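Local coordinates for Lmo0794 protein (Listeria monocytogenes, PDB 3EW7) that is of unknown function but has a Rossmann fold and possibly acts as an NAD(P)-dependent oxidoreductase, at residues R132-A135 / K136-E139; H140-S143 / H144-E147. The protein carries 3 engineered substitutions. All blocks are in the same frame, centred on the assembly; numbering follows the deposited sequence.

Interaction 1: residues R132-A135 / K136-E139; sequences RAQA and KQLE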
loop_
_atom_site.group_PDB
_atom_site.type_symbol
_atom_site.label_atom_id
_atom_site.label_comp_id
_atom_site.label_asym_id
_atom_site.label_seq_id
_atom_site.Cartn_x
_atom_site.Cartn_y
_atom_site.Cartn_z
ATOM N N ARG A 132 -1.050 15.094 -9.141
ATOM C CA ARG A 132 -1.835 14.724 -10.306
ATOM C C ARG A 132 -1.861 13.216 -10.489
ATOM O O ARG A 132 -2.857 12.659 -10.950
ATOM C CB ARG A 132 -1.281 15.395 -11.567
ATOM C CG ARG A 132 0.242 15.364 -11.708
ATOM C CD ARG A 132 0.672 15.994 -13.040
ATOM N NE ARG A 132 -0.136 17.175 -13.381
ATOM C CZ ARG A 132 0.070 18.407 -12.916
ATOM N NH1 ARG A 132 1.075 18.655 -12.082
ATOM N NH2 ARG A 132 -0.749 19.395 -13.268
ATOM N N ALA A 133 -0.765 12.559 -10.125
ATOM C CA ALA A 133 -0.687 11.112 -10.250
ATOM C C ALA A 133 -1.775 10.497 -9.394
ATOM O O ALA A 133 -2.442 9.547 -9.798
ATOM C CB ALA A 133 0.667 10.613 -9.796
ATOM N N GLN A 134 -1.960 11.052 -8.206
ATOM C CA GLN A 134 -2.964 10.546 -7.294
ATOM C C GLN A 134 -4.347 10.715 -7.881
ATOM O O GLN A 134 -5.153 9.784 -7.884
ATOM C CB GLN A 134 -2.898 11.283 -5.963
ATOM C CG GLN A 134 -3.707 10.620 -4.880
ATOM C CD GLN A 134 -3.797 11.450 -3.633
ATOM O OE1 GLN A 134 -4.771 12.176 -3.435
ATOM N NE2 GLN A 134 -2.777 11.358 -2.781
ATOM N N ALA A 135 -4.619 11.920 -8.370
ATOM C CA ALA A 135 -5.912 12.232 -8.962
ATOM C C ALA A 135 -6.203 11.241 -10.069
ATOM O O ALA A 135 -7.329 10.777 -10.204
ATOM C CB ALA A 135 -5.915 13.649 -9.507
ATOM N N LYS A 136 -5.185 10.916 -10.859
ATOM C CA LYS A 136 -5.339 9.960 -11.943
ATOM C C LYS A 136 -5.740 8.587 -11.414
ATOM O O LYS A 136 -6.706 7.986 -11.893
ATOM C CB LYS A 136 -4.040 9.845 -12.731
ATOM C CG LYS A 136 -4.001 10.720 -13.957
ATOM C CD LYS A 136 -4.288 9.913 -15.212
ATOM C CE LYS A 136 -4.724 10.815 -16.364
ATOM N NZ LYS A 136 -6.145 11.277 -16.226
ATOM N N GLN A 137 -4.989 8.091 -10.433
ATOM C CA GLN A 137 -5.275 6.794 -9.836
ATOM C C GLN A 137 -6.724 6.777 -9.374
ATOM O O GLN A 137 -7.463 5.825 -9.635
ATOM C CB GLN A 137 -4.350 6.541 -8.647
ATOM C CG GLN A 137 -2.872 6.520 -9.004
ATOM C CD GLN A 137 -1.984 6.325 -7.792
ATOM O OE1 GLN A 137 -2.103 7.042 -6.800
ATOM N NE2 GLN A 137 -1.086 5.354 -7.866
ATOM N N LEU A 138 -7.126 7.849 -8.698
ATOM C CA LEU A 138 -8.487 7.985 -8.186
ATOM C C LEU A 138 -9.540 7.985 -9.299
ATOM O O LEU A 138 -10.622 7.431 -9.133
ATOM C CB LEU A 138 -8.589 9.269 -7.347
ATOM C CG LEU A 138 -8.732 9.137 -5.822
ATOM C CD1 LEU A 138 -7.801 8.069 -5.284
ATOM C CD2 LEU A 138 -8.455 10.488 -5.162
ATOM N N GLU A 139 -9.221 8.605 -10.431
ATOM C CA GLU A 139 -10.145 8.651 -11.555
ATOM C C GLU A 139 -10.278 7.246 -12.099
ATOM O O GLU A 139 -11.370 6.826 -12.487
ATOM C CB GLU A 139 -9.619 9.561 -12.661
ATOM C CG GLU A 139 -9.970 11.033 -12.509
ATOM C CD GLU A 139 -8.943 11.959 -13.180
ATOM O OE1 GLU A 139 -8.407 11.580 -14.254
ATOM O OE2 GLU A 139 -8.678 13.062 -12.638
#

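Interaction 2: residues H140-S143 / H144-E147; sequences HLKS and HQAE. Engineered in segment 140-143: K142 (natural residue Arg).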
loop_
_atom_site.group_PDB
_atom_site.type_symbol
_atom_site.label_atom_id
_atom_site.label_comp_id
_atom_site.label_asym_id
_atom_site.label_seq_id
_atom_site.Cartn_x
_atom_site.Cartn_y
_atom_site.Cartn_z
ATOM N N HIS A 140 -9.153 6.530 -12.129
ATOM C CA HIS A 140 -9.120 5.158 -12.630
ATOM C C HIS A 140 -9.795 4.216 -11.660
ATOM O O HIS A 140 -10.442 3.252 -12.068
ATOM C CB HIS A 140 -7.683 4.692 -12.875
ATOM C CG HIS A 140 -7.052 5.292 -14.093
ATOM N ND1 HIS A 140 -5.964 4.724 -14.722
ATOM C CD2 HIS A 140 -7.356 6.406 -14.800
ATOM C CE1 HIS A 140 -5.630 5.460 -15.767
ATOM N NE2 HIS A 140 -6.460 6.486 -15.837
ATOM N N LEU A 141 -9.639 4.485 -10.372
ATOM C CA LEU A 141 -10.274 3.650 -9.376
ATOM C C LEU A 141 -11.781 3.807 -9.490
ATOM O O LEU A 141 -12.513 2.828 -9.447
ATOM C CB LEU A 141 -9.793 4.031 -7.983
ATOM C CG LEU A 141 -8.421 3.438 -7.660
ATOM C CD1 LEU A 141 -7.914 3.995 -6.336
ATOM C CD2 LEU A 141 -8.525 1.921 -7.604
ATOM N N LYS A 142 -12.246 5.039 -9.657
ATOM C CA LYS A 142 -13.679 5.276 -9.782
ATOM C C LYS A 142 -14.282 4.610 -11.016
ATOM O O LYS A 142 -15.492 4.368 -11.069
ATOM C CB LYS A 142 -13.976 6.778 -9.802
ATOM C CG LYS A 142 -14.372 7.321 -8.435
ATOM C CD LYS A 142 -13.443 8.433 -7.957
ATOM C CE LYS A 142 -13.148 8.282 -6.466
ATOM N NZ LYS A 142 -12.531 9.499 -5.859
ATOM N N SER A 143 -13.448 4.308 -12.005
ATOM C CA SER A 143 -13.932 3.668 -13.219
ATOM C C SER A 143 -14.259 2.220 -12.917
ATOM O O SER A 143 -14.937 1.550 -13.689
ATOM C CB SER A 143 -12.881 3.748 -14.316
ATOM O OG SER A 143 -12.533 5.094 -14.554
ATOM N N HIS A 144 -13.756 1.745 -11.786
ATOM C CA HIS A 144 -14.006 0.385 -11.351
ATOM C C HIS A 144 -14.531 0.413 -9.917
ATOM O O HIS A 144 -14.278 -0.494 -9.125
ATOM C CB HIS A 144 -12.729 -0.444 -11.435
ATOM C CG HIS A 144 -12.138 -0.501 -12.805
ATOM N ND1 HIS A 144 -11.534 0.583 -13.401
ATOM C CD2 HIS A 144 -12.068 -1.511 -13.707
ATOM C CE1 HIS A 144 -11.113 0.247 -14.609
ATOM N NE2 HIS A 144 -11.426 -1.021 -14.819
ATOM N N GLN A 145 -15.263 1.478 -9.604
ATOM C CA GLN A 145 -15.852 1.690 -8.286
ATOM C C GLN A 145 -16.268 0.419 -7.565
ATOM O O GLN A 145 -15.810 0.140 -6.456
ATOM C CB GLN A 145 -17.094 2.580 -8.401
ATOM C CG GLN A 145 -16.826 4.040 -8.212
ATOM C CD GLN A 145 -16.424 4.361 -6.789
ATOM O OE1 GLN A 145 -15.730 5.350 -6.534
ATOM N NE2 GLN A 145 -16.867 3.533 -5.848
ATOM N N ALA A 146 -17.146 -0.342 -8.211
ATOM C CA ALA A 146 -17.690 -1.544 -7.613
ATOM C C ALA A 146 -17.142 -2.860 -8.122
ATOM O O ALA A 146 -17.595 -3.915 -7.694
ATOM C CB ALA A 146 -19.212 -1.528 -7.759
ATOM N N GLU A 147 -16.156 -2.818 -9.007
ATOM C CA GLU A 147 -15.613 -4.056 -9.560
ATOM C C GLU A 147 -14.655 -4.860 -8.671
ATOM O O GLU A 147 -14.331 -6.006 -8.984
ATOM C CB GLU A 147 -14.990 -3.765 -10.927
ATOM C CG GLU A 147 -16.056 -3.452 -11.985
ATOM C CD GLU A 147 -15.498 -2.797 -13.241
ATOM O OE1 GLU A 147 -14.619 -3.398 -13.890
ATOM O OE2 GLU A 147 -15.945 -1.681 -13.584
#

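Interaction 1: residues R132-A135 / K136-E139
Q137 reaches back along its own helix toward A133 and Q134 in two turns of alpha-helix that flank the parallel sheet of a Rossmann fold. Four successive i to i+4 bonds carry the backbone, from K136 N to R132 O through E139 N to A135 O; the bond from L138 N to Q134 O spans 2.9 Å and is nearly straight at 168°.

The side chains fan out from this ladder according to what each faces. With CG anti to its carbonyl carbon (chi1 -61°) and an extended chain beyond, Q137 runs past A133 O. Its amide, on the buried side, is held by Y152 OH at OE1 and more weakly by H79 O at NE2. A glutamine suits the place because one flat group can accept and donate at once. Q134 and L138 turn to strand 150-154, where both touch Y152, and L138 CB lies 3.5 Å from both Q134 O and A135 O.

On the exposed side, E139 runs its CG alongside A135 O at 3.5 Å. The chain of K136, bent at chi2 and chi4, curls round to meet it in a salt bridge, with K136 NZ 3.0 Å from E139 OE1, nearly on the C-O axis of that oxygen.

Interaction 2: residues H140-S143 / H144-E147
H144 turns its imidazole back over the end of helix 131-142, where backbone carbonyls lose their usual i+4 amide partners. Its ring nitrogen supplies one donor: H144 ND1 bonds H140 O at 3.2 Å, an approach nearly in line with the carbonyl and only 13° out of the ring plane. The torsion behind this is chi1 of -59°, which sets CG beside the backbone N and brings the ring back along the chain, with S143 O over one face. H140 O also receives a weak bond from S143 N, so two donors share it.

The backbone NH of H144 goes to L141 O instead, 2.9 Å away, approaching from well above the carbonyl plane. One residue on, Q145 N gives K142 O a weak bond of 3.2 Å. All three of these backbone bonds, from S143, H144 and Q145, are of the tighter i to i+3 kind, and E147 N bonds H144 O in the same spacing at 3.0 Å.

The polar ends of H140 and S143 have partners outside these eight residues. H140 ND1 is hydrogen-bonded to D84 OD1, whereas S143 OG folds back to E139 O, a short hydroxyl well suited to serving a carbonyl one turn earlier. L141, buried and apolar, packs on I87 and W150. On the surface, the side chain of the engineered K142 lies beside that of Q145 and points the same way. Q145 O accepts a bond from W150 NE1, tying the turn to the next strand.

The whole is a helix C-terminus whose carbonyls take i to i+3 bonds plus the imidazole ND1 of H144, leading into the alpha-to-beta connection of a Rossmann fold.

Overall arrangement
Interactions 1 and 2 follow each other directly along the chain, their centres about 12 Å apart. Interaction 1 lies within helix 131-142; interaction 2 takes in the last turn of that helix and the loop leading to strand 150-154. Both sit near the surface, about 15 and 17 Å from the centre of the chain, on the same side of it. Strand 150-154 lies between strands 97-101 and 207-209 in the seven-stranded parallel sheet, and side chains from both interactions touch it. Both also meet helix 79-90, weakly through H79 O in interaction 1 and through V80, D84 and I87 in interaction 2. Together they run along the helix into the loop before that strand of the Rossmann fold.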